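Local coordinates for protein Pre-mRNA-processing-splicing factor 8 (Cryptococcus neoformans var. grubii serotype A, PDB 6MX6) that forms the Prp8 intein, a Hint-family element that probably excises itself from the spliceosomal host protein and joins the flanking sequences by protein splicing, at residues A[5-19]-A[154-168]. Sequence-based numbering, arbitrary orientation.
Sequences CLQNGTRLLRADGSE and WSGFVVDKDSLYLRY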
ATOM      1  N   CYS A   5       5.611  -3.492  -4.758  1.00 26.32           N
ATOM      2  CA  CYS A   5       5.861  -2.288  -5.540  1.00 19.40           C
ATOM      3  C   CYS A   5       4.544  -1.725  -6.094  1.00 19.86           C
ATOM      4  O   CYS A   5       3.557  -2.452  -6.176  1.00 19.10           O
ATOM      5  CB  CYS A   5       6.823  -2.624  -6.651  1.00 32.39           C
ATOM      6  SG  CYS A   5       7.962  -3.916  -6.111  1.00 41.06           S
ATOM      7  N   LEU A   6       4.536  -0.455  -6.504  1.00 15.71           N
ATOM      8  CA  LEU A   6       3.294   0.272  -6.753  1.00 14.21           C
ATOM      9  C   LEU A   6       3.230   0.804  -8.176  1.00 15.49           C
ATOM     10  O   LEU A   6       4.251   1.137  -8.778  1.00 15.76           O
ATOM     11  CB  LEU A   6       3.147   1.453  -5.787  1.00 22.02           C
ATOM     12  CG  LEU A   6       3.154   1.095  -4.304  1.00 19.48           C
ATOM     13  CD1 LEU A   6       3.113   2.383  -3.492  1.00 28.25           C
ATOM     14  CD2 LEU A   6       1.966   0.221  -3.966  1.00 24.12           C
ATOM     15  N   GLN A   7       2.008   0.926  -8.699  1.00 14.42           N
ATOM     16  CA  GLN A   7       1.846   1.466 -10.038  1.00 12.71           C
ATOM     17  C   GLN A   7       2.351   2.896 -10.100  1.00 14.23           C
ATOM     18  O   GLN A   7       2.120   3.693  -9.182  1.00 15.48           O
ATOM     19  CB  GLN A   7       0.380   1.443 -10.470  1.00 16.90           C
ATOM     20  CG  GLN A   7       0.202   1.854 -11.919  1.00 17.75           C
ATOM     21  CD  GLN A   7      -1.237   1.719 -12.377  1.00 26.52           C
ATOM     22  OE1 GLN A   7      -2.133   2.317 -11.792  1.00 16.94           O
ATOM     23  NE2 GLN A   7      -1.462   0.926 -13.422  1.00 23.48           N
ATOM     24  N   ASN A   8       3.056   3.218 -11.183  1.00 17.35           N
ATOM     25  CA  ASN A   8       3.475   4.596 -11.402  1.00 15.36           C
ATOM     26  C   ASN A   8       2.274   5.533 -11.362  1.00 21.59           C
ATOM     27  O   ASN A   8       1.203   5.231 -11.900  1.00 22.02           O
ATOM     28  CB  ASN A   8       4.197   4.733 -12.737  1.00 17.54           C
ATOM     29  CG  ASN A   8       5.631   4.224 -12.679  1.00 24.64           C
ATOM     30  OD1 ASN A   8       6.041   3.589 -11.707  1.00 21.02           O
ATOM     31  ND2 ASN A   8       6.396   4.499 -13.726  1.00 22.80           N
ATOM     32  N   GLY A   9       2.468   6.683 -10.737  1.00 18.27           N
ATOM     33  CA  GLY A   9       1.398   7.637 -10.539  1.00 17.84           C
ATOM     34  C   GLY A   9       0.737   7.545  -9.188  1.00 24.35           C
ATOM     35  O   GLY A   9      -0.131   8.375  -8.882  1.00 25.09           O
ATOM     36  N   THR A  10       1.115   6.567  -8.372  1.00 18.54           N
ATOM     37  CA  THR A  10       0.630   6.504  -7.003  1.00 18.11           C
ATOM     38  C   THR A  10       1.200   7.682  -6.215  1.00 19.92           C
ATOM     39  O   THR A  10       2.405   7.941  -6.250  1.00 19.04           O
ATOM     40  CB  THR A  10       1.023   5.179  -6.351  1.00 22.17           C
ATOM     41  OG1 THR A  10       0.488   4.072  -7.105  1.00 19.37           O
ATOM     42  CG2 THR A  10       0.495   5.123  -4.934  1.00 22.79           C
ATOM     43  N   ARG A  11       0.324   8.405  -5.517  1.00 20.56           N
ATOM     44  CA  ARG A  11       0.703   9.625  -4.809  1.00 21.02           C
ATOM     45  C   ARG A  11       1.018   9.299  -3.354  1.00 23.77           C
ATOM     46  O   ARG A  11       0.160   8.784  -2.628  1.00 21.65           O
ATOM     47  CB  ARG A  11      -0.421  10.665  -4.901  1.00 24.31           C
ATOM     48  CG  ARG A  11      -0.770  11.066  -6.329  1.00 28.01           C
ATOM     49  CD  ARG A  11      -2.209  11.564  -6.452  1.00 37.48           C
ATOM     50  NE  ARG A  11      -2.467  12.694  -5.566  1.00 40.93           N
ATOM     51  CZ  ARG A  11      -3.654  13.270  -5.415  1.00 37.78           C
ATOM     52  NH1 ARG A  11      -4.703  12.820  -6.093  1.00 34.98           N
ATOM     53  NH2 ARG A  11      -3.793  14.293  -4.582  1.00 35.06           N
ATOM     54  N   LEU A  12       2.241   9.606  -2.927  1.00 18.77           N
ATOM     55  CA  LEU A  12       2.717   9.380  -1.573  1.00 17.10           C
ATOM     56  C   LEU A  12       2.974  10.712  -0.885  1.00 20.23           C
ATOM     57  O   LEU A  12       2.986  11.769  -1.521  1.00 21.48           O
ATOM     58  CB  LEU A  12       3.999   8.542  -1.593  1.00 19.04           C
ATOM     59  CG  LEU A  12       3.925   7.311  -2.497  1.00 23.86           C
ATOM     60  CD1 LEU A  12       5.263   6.598  -2.570  1.00 21.69           C
ATOM     61  CD2 LEU A  12       2.836   6.367  -1.992  1.00 19.13           C
ATOM     62  N   LEU A  13       3.219  10.647   0.424  1.00 22.36           N
ATOM     63  CA  LEU A  13       3.482  11.831   1.242  1.00 22.47           C
ATOM     64  C   LEU A  13       4.960  11.885   1.611  1.00 21.71           C
ATOM     65  O   LEU A  13       5.498  10.926   2.174  1.00 26.07           O
ATOM     66  CB  LEU A  13       2.626  11.824   2.510  1.00 27.70           C
ATOM     67  CG  LEU A  13       1.126  12.027   2.296  1.00 26.41           C
ATOM     68  CD1 LEU A  13       0.371  11.952   3.608  1.00 25.45           C
ATOM     69  CD2 LEU A  13       0.862  13.340   1.590  1.00 30.89           C
ATOM     70  N   ARG A  14       5.608  13.004   1.295  1.00 25.19           N
ATOM     71  CA  ARG A  14       6.932  13.272   1.838  1.00 25.51           C
ATOM     72  C   ARG A  14       6.845  13.526   3.340  1.00 31.44           C
ATOM     73  O   ARG A  14       5.776  13.810   3.890  1.00 28.02           O
ATOM     74  CB  ARG A  14       7.565  14.486   1.159  1.00 27.44           C
ATOM     75  CG  ARG A  14       7.951  14.298  -0.294  1.00 32.18           C
ATOM     76  CD  ARG A  14       8.755  15.496  -0.781  1.00 30.00           C
ATOM     77  NE  ARG A  14       9.055  15.421  -2.206  1.00 30.17           N
ATOM     78  CZ  ARG A  14      10.048  14.707  -2.722  1.00 29.10           C
ATOM     79  NH1 ARG A  14      10.840  13.995  -1.930  1.00 36.39           N
ATOM     80  NH2 ARG A  14      10.246  14.701  -4.030  1.00 36.61           N
ATOM     81  N   ALA A  15       7.999  13.449   4.007  1.00 29.51           N
ATOM     82  CA  ALA A  15       8.027  13.670   5.450  1.00 24.51           C
ATOM     83  C   ALA A  15       7.524  15.056   5.835  1.00 23.67           C
ATOM     84  O   ALA A  15       7.073  15.245   6.970  1.00 37.72           O
ATOM     85  CB  ALA A  15       9.442  13.463   5.995  1.00 28.29           C
ATOM     86  N   ASP A  16       7.580  16.022   4.922  1.00 30.96           N
ATOM     87  CA  ASP A  16       7.122  17.376   5.207  1.00 34.28           C
ATOM     88  C   ASP A  16       5.651  17.584   4.873  1.00 40.97           C
ATOM     89  O   ASP A  16       5.138  18.695   5.057  1.00 41.71           O
ATOM     90  CB  ASP A  16       7.982  18.401   4.453  1.00 35.76           C
ATOM     91  CG  ASP A  16       7.774  18.360   2.946  1.00 48.30           C
ATOM     92  OD1 ASP A  16       7.155  17.400   2.442  1.00 44.71           O
ATOM     93  OD2 ASP A  16       8.237  19.295   2.258  1.00 46.32           O
ATOM     94  N   GLY A  17       4.963  16.555   4.381  1.00 39.42           N
ATOM     95  CA  GLY A  17       3.551  16.636   4.094  1.00 35.29           C
ATOM     96  C   GLY A  17       3.198  16.925   2.652  1.00 31.34           C
ATOM     97  O   GLY A  17       2.026  16.789   2.289  1.00 33.26           O
ATOM     98  N   SER A  18       4.158  17.335   1.828  1.00 34.14           N
ATOM     99  CA  SER A  18       3.886  17.534   0.413  1.00 27.10           C
ATOM    100  C   SER A  18       3.815  16.184  -0.301  1.00 25.06           C
ATOM    101  O   SER A  18       4.277  15.162   0.210  1.00 27.59           O
ATOM    102  CB  SER A  18       4.956  18.419  -0.223  1.00 33.56           C
ATOM    103  OG  SER A  18       6.246  17.853  -0.061  1.00 42.58           O
ATOM    104  N   GLU A  19       3.223  16.185  -1.491  1.00 26.51           N
ATOM    105  CA  GLU A  19       3.028  14.948  -2.239  1.00 25.74           C
ATOM    106  C   GLU A  19       4.209  14.675  -3.163  1.00 28.43           C
ATOM    107  O   GLU A  19       4.855  15.595  -3.663  1.00 25.60           O
ATOM    108  CB  GLU A  19       1.737  15.004  -3.058  1.00 24.71           C
ATOM    109  CG  GLU A  19       0.487  15.120  -2.223  1.00 27.87           C
ATOM    110  CD  GLU A  19      -0.787  14.826  -3.005  1.00 50.83           C
ATOM    111  OE1 GLU A  19      -0.695  14.358  -4.164  1.00 48.22           O
ATOM    112  OE2 GLU A  19      -1.884  15.069  -2.457  1.00 41.17           O
ATOM    113  N   TRP A 154       5.632   0.117 -12.903  1.00 16.97           N
ATOM    114  CA  TRP A 154       5.617   0.200 -11.457  1.00 14.21           C
ATOM    115  C   TRP A 154       6.993   0.620 -10.959  1.00 21.65           C
ATOM    116  O   TRP A 154       8.013   0.446 -11.644  1.00 21.66           O
ATOM    117  CB  TRP A 154       5.229  -1.144 -10.811  1.00 16.26           C
ATOM    118  CG  TRP A 154       6.111  -2.307 -11.205  1.00 17.22           C
ATOM    119  CD1 TRP A 154       5.863  -3.216 -12.187  1.00 17.32           C
ATOM    120  CD2 TRP A 154       7.373  -2.683 -10.623  1.00 20.13           C
ATOM    121  NE1 TRP A 154       6.880  -4.143 -12.248  1.00 22.35           N
ATOM    122  CE2 TRP A 154       7.816  -3.837 -11.299  1.00 21.51           C
ATOM    123  CE3 TRP A 154       8.167  -2.158  -9.601  1.00 25.79           C
ATOM    124  CZ2 TRP A 154       9.023  -4.473 -10.987  1.00 28.63           C
ATOM    125  CZ3 TRP A 154       9.360  -2.794  -9.288  1.00 24.79           C
ATOM    126  CH2 TRP A 154       9.776  -3.936  -9.979  1.00 24.30           C
ATOM    127  N   SER A 155       6.999   1.129  -9.727  1.00 17.70           N
ATOM    128  CA  SER A 155       8.207   1.537  -9.027  1.00 20.01           C
ATOM    129  C   SER A 155       8.136   1.025  -7.598  1.00 24.89           C
ATOM    130  O   SER A 155       7.062   1.005  -6.981  1.00 19.75           O
ATOM    131  CB  SER A 155       8.380   3.060  -9.049  1.00 20.43           C
ATOM    132  OG  SER A 155       8.399   3.553 -10.380  1.00 23.51           O
ATOM    133  N   GLY A 156       9.285   0.590  -7.085  1.00 17.72           N
ATOM    134  CA  GLY A 156       9.368   0.078  -5.735  1.00 21.89           C
ATOM    135  C   GLY A 156      10.617   0.597  -5.046  1.00 24.81           C
ATOM    136  O   GLY A 156      11.525   1.133  -5.679  1.00 22.44           O
ATOM    137  N   PHE A 157      10.632   0.443  -3.728  1.00 23.97           N
ATOM    138  CA  PHE A 157      11.775   0.811  -2.903  1.00 21.89           C
ATOM    139  C   PHE A 157      11.568   0.177  -1.538  1.00 29.23           C
ATOM    140  O   PHE A 157      10.483  -0.314  -1.219  1.00 28.22           O
ATOM    141  CB  PHE A 157      11.959   2.334  -2.796  1.00 26.76           C
ATOM    142  CG  PHE A 157      10.688   3.094  -2.504  1.00 26.33           C
ATOM    143  CD1 PHE A 157      10.068   2.994  -1.271  1.00 25.84           C
ATOM    144  CD2 PHE A 157      10.132   3.931  -3.460  1.00 23.31           C
ATOM    145  CE1 PHE A 157       8.907   3.706  -0.998  1.00 25.48           C
ATOM    146  CE2 PHE A 157       8.965   4.639  -3.199  1.00 25.15           C
ATOM    147  CZ  PHE A 157       8.356   4.524  -1.965  1.00 32.61           C
ATOM    148  N   VAL A 158      12.621   0.175  -0.743  1.00 34.71           N
ATOM    149  CA  VAL A 158      12.507  -0.245   0.645  1.00 31.75           C
ATOM    150  C   VAL A 158      12.456   1.005   1.503  1.00 28.09           C
ATOM    151  O   VAL A 158      12.930   2.081   1.120  1.00 30.56           O
ATOM    152  CB  VAL A 158      13.650  -1.180   1.097  1.00 37.52           C
ATOM    153  CG1 VAL A 158      13.373  -2.609   0.648  1.00 35.10           C
ATOM    154  CG2 VAL A 158      14.967  -0.696   0.571  1.00 35.81           C
ATOM    155  N   VAL A 159      11.848   0.856   2.668  1.00 32.56           N
ATOM    156  CA  VAL A 159      11.697   1.925   3.638  1.00 31.57           C
ATOM    157  C   VAL A 159      12.204   1.393   4.971  1.00 25.18           C
ATOM    158  O   VAL A 159      11.965   0.231   5.309  1.00 27.48           O
ATOM    159  CB  VAL A 159      10.221   2.381   3.724  1.00 36.07           C
ATOM    160  CG1 VAL A 159       9.916   3.024   5.057  1.00 32.22           C
ATOM    161  CG2 VAL A 159       9.894   3.328   2.583  1.00 34.78           C
ATOM    162  N   ASP A 160      12.921   2.232   5.716  1.00 39.59           N
ATOM    163  CA  ASP A 160      13.516   1.812   6.978  1.00 39.18           C
ATOM    164  C   ASP A 160      12.447   1.763   8.071  1.00 48.12           C
ATOM    165  O   ASP A 160      11.246   1.888   7.810  1.00 42.23           O
ATOM    166  CB  ASP A 160      14.672   2.740   7.352  1.00 40.52           C
ATOM    167  CG  ASP A 160      14.209   4.143   7.715  1.00 48.04           C
ATOM    168  OD1 ASP A 160      13.204   4.619   7.142  1.00 46.40           O
ATOM    169  OD2 ASP A 160      14.861   4.778   8.572  1.00 53.63           O
ATOM    170  N   LYS A 161      12.890   1.570   9.314  1.00 45.50           N
ATOM    171  CA  LYS A 161      12.034   1.544  10.512  1.00 39.31           C
ATOM    172  C   LYS A 161      11.010   0.426  10.330  1.00 42.04           C
ATOM    173  O   LYS A 161      11.406  -0.701   9.993  1.00 41.56           O
ATOM    174  CB  LYS A 161      11.458   2.934  10.766  1.00 36.35           C
ATOM    175  CG  LYS A 161      12.496   3.993  11.128  1.00 48.10           C
ATOM    176  CD  LYS A 161      11.834   5.315  11.492  1.00 51.81           C
ATOM    177  CE  LYS A 161      12.856   6.348  11.943  1.00 48.05           C
ATOM    178  NZ  LYS A 161      12.234   7.683  12.166  1.00 51.55           N
ATOM    179  N   ASP A 162       9.714   0.675  10.538  1.00 36.59           N
ATOM    180  CA  ASP A 162       8.695  -0.370  10.469  1.00 34.55           C
ATOM    181  C   ASP A 162       8.301  -0.740   9.042  1.00 28.31           C
ATOM    182  O   ASP A 162       7.415  -1.584   8.869  1.00 36.39           O
ATOM    183  CB  ASP A 162       7.443   0.056  11.242  1.00 36.82           C
ATOM    184  CG  ASP A 162       6.856   1.366  10.739  1.00 38.32           C
ATOM    185  OD1 ASP A 162       7.409   1.957   9.786  1.00 42.83           O
ATOM    186  OD2 ASP A 162       5.839   1.818  11.309  1.00 44.71           O
ATOM    187  N   SER A 163       8.924  -0.120   8.036  1.00 30.89           N
ATOM    188  CA  SER A 163       8.663  -0.356   6.618  1.00 31.53           C
ATOM    189  C   SER A 163       7.295   0.159   6.174  1.00 31.06           C
ATOM    190  O   SER A 163       6.786  -0.258   5.130  1.00 33.69           O
ATOM    191  CB  SER A 163       8.807  -1.841   6.255  1.00 40.25           C
ATOM    192  OG  SER A 163      10.145  -2.286   6.410  1.00 42.47           O
ATOM    193  N   LEU A 164       6.694   1.074   6.932  1.00 27.44           N
ATOM    194  CA  LEU A 164       5.389   1.635   6.617  1.00 23.31           C
ATOM    195  C   LEU A 164       5.515   3.104   6.223  1.00 32.04           C
ATOM    196  O   LEU A 164       6.345   3.838   6.767  1.00 30.30           O
ATOM    197  CB  LEU A 164       4.442   1.496   7.809  1.00 27.14           C
ATOM    198  CG  LEU A 164       4.287   0.092   8.386  1.00 30.99           C
ATOM    199  CD1 LEU A 164       3.279   0.105   9.516  1.00 32.34           C
ATOM    200  CD2 LEU A 164       3.871  -0.891   7.299  1.00 31.02           C
ATOM    201  N   TYR A 165       4.685   3.525   5.274  1.00 24.05           N
ATOM    202  CA  TYR A 165       4.661   4.904   4.804  1.00 22.54           C
ATOM    203  C   TYR A 165       3.242   5.207   4.346  1.00 25.69           C
ATOM    204  O   TYR A 165       2.379   4.326   4.326  1.00 23.59           O
ATOM    205  CB  TYR A 165       5.683   5.143   3.684  1.00 23.77           C
ATOM    206  CG  TYR A 165       5.474   4.255   2.472  1.00 26.48           C
ATOM    207  CD1 TYR A 165       5.824   2.912   2.500  1.00 26.43           C
ATOM    208  CD2 TYR A 165       4.923   4.765   1.303  1.00 26.48           C
ATOM    209  CE1 TYR A 165       5.620   2.102   1.405  1.00 28.98           C
ATOM    210  CE2 TYR A 165       4.726   3.964   0.200  1.00 22.76           C
ATOM    211  CZ  TYR A 165       5.070   2.637   0.255  1.00 25.29           C
ATOM    212  OH  TYR A 165       4.868   1.833  -0.844  1.00 32.94           O
ATOM    213  N   LEU A 166       2.994   6.460   3.982  1.00 22.82           N
ATOM    214  CA  LEU A 166       1.632   6.927   3.758  1.00 24.39           C
ATOM    215  C   LEU A 166       1.386   7.298   2.304  1.00 22.32           C
ATOM    216  O   LEU A 166       2.189   8.013   1.690  1.00 21.13           O
ATOM    217  CB  LEU A 166       1.320   8.128   4.649  1.00 24.97           C
ATOM    218  CG  LEU A 166       1.212   7.823   6.142  1.00 25.05           C
ATOM    219  CD1 LEU A 166       0.711   9.054   6.886  1.00 26.35           C
ATOM    220  CD2 LEU A 166       0.324   6.612   6.410  1.00 29.28           C
ATOM    221  N   ARG A 167       0.257   6.830   1.772  1.00 18.09           N
ATOM    222  CA  ARG A 167      -0.327   7.408   0.571  1.00 20.72           C
ATOM    223  C   ARG A 167      -0.860   8.804   0.891  1.00 16.88           C
ATOM    224  O   ARG A 167      -1.034   9.176   2.052  1.00 20.87           O
ATOM    225  CB  ARG A 167      -1.455   6.510   0.043  1.00 22.08           C
ATOM    226  CG  ARG A 167      -1.748   6.643  -1.458  1.00 21.08           C
ATOM    227  CD  ARG A 167      -2.665   5.528  -1.967  1.00 15.18           C
ATOM    228  NE  ARG A 167      -4.053   5.709  -1.538  1.00 21.74           N
ATOM    229  CZ  ARG A 167      -5.079   5.023  -2.031  1.00 22.39           C
ATOM    230  NH1 ARG A 167      -4.870   4.096  -2.957  1.00 21.11           N
ATOM    231  NH2 ARG A 167      -6.313   5.248  -1.589  1.00 19.88           N
ATOM    232  N   TYR A 168      -1.126   9.579  -0.163  1.00 21.15           N
ATOM    233  CA  TYR A 168      -1.530  10.972   0.013  1.00 18.70           C
ATOM    234  C   TYR A 168      -2.814  11.103   0.838  1.00 23.59           C
ATOM    235  O   TYR A 168      -3.020  12.128   1.500  1.00 26.24           O
ATOM    236  CB  TYR A 168      -1.705  11.636  -1.355  1.00 19.09           C
ATOM    237  CG  TYR A 168      -3.044  11.310  -1.972  1.00 26.05           C
ATOM    238  CD1 TYR A 168      -3.274  10.073  -2.564  1.00 26.97           C
ATOM    239  CD2 TYR A 168      -4.086  12.222  -1.931  1.00 24.82           C
ATOM    240  CE1 TYR A 168      -4.508   9.765  -3.113  1.00 24.63           C
ATOM    241  CE2 TYR A 168      -5.319  11.925  -2.476  1.00 31.69           C
ATOM    242  CZ  TYR A 168      -5.527  10.699  -3.062  1.00 33.82           C
ATOM    243  OH  TYR A 168      -6.764  10.416  -3.601  1.00 31.38           O
TER
HETATM  244  O   HOH W   1       8.472   2.010 -14.093  1.00 33.21           O
HETATM  245  O   HOH W   2       4.593   8.468   2.210  1.00 32.74           O
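In the beta-rich Hint fold of this intein, the N-terminal strand 6-7 pairs with strand 152-159, at W154 and S155, at one edge of an antiparallel sheet, while strand 11-13 meets the backbone from L166 to Y168. L6 and S155 form a hydrogen-bonded pair. L6 N gives a nearly straight bond to S155 O (3.0 Å), and S155 N returns one to L6 O. S155 OG then donates to N8 OD1 at 2.7 Å, tying the turn from Q7 to T10 to the same strand. Beside it, C5, the first modelled residue, at the N-terminal end of the intein, packs obliquely on the W154 indole, with SG 3.6 Å from CZ3. The N of C5 also bonds to T66 and H69.

The second junction is a single bridge between L12 and R167, where the local axes of strands 11-13 and 164-166 run at 109° to each other. L13 N donates to L166 O, and Y168 N donates to R11 O. In the interior, L12 reaches the rims of two aromatic rings: CD1 meets F157 CZ at 3.8 Å, and CD2 meets Y165 CE2. The L6 and Y165 side chains approach from opposite directions, bringing L6 CD1 to 3.2 Å from Y165 OH. L173 adds to this apolar cluster.

On the outer side, the R11 guanidinium lies flat over one face of the Y168 ring, a cation-pi stack with planes 18° apart. The R11 chain bends at chi3 (57°), which helps lay the group over the ring. E19 holds it from the edge: NE bonds to OE1, and NH2 bonds to the syn lone pair of OE2. This two-point grip probably fixes the guanidinium's rotation, with R11 CZ 3.7 Å from the Y168 ring centroid.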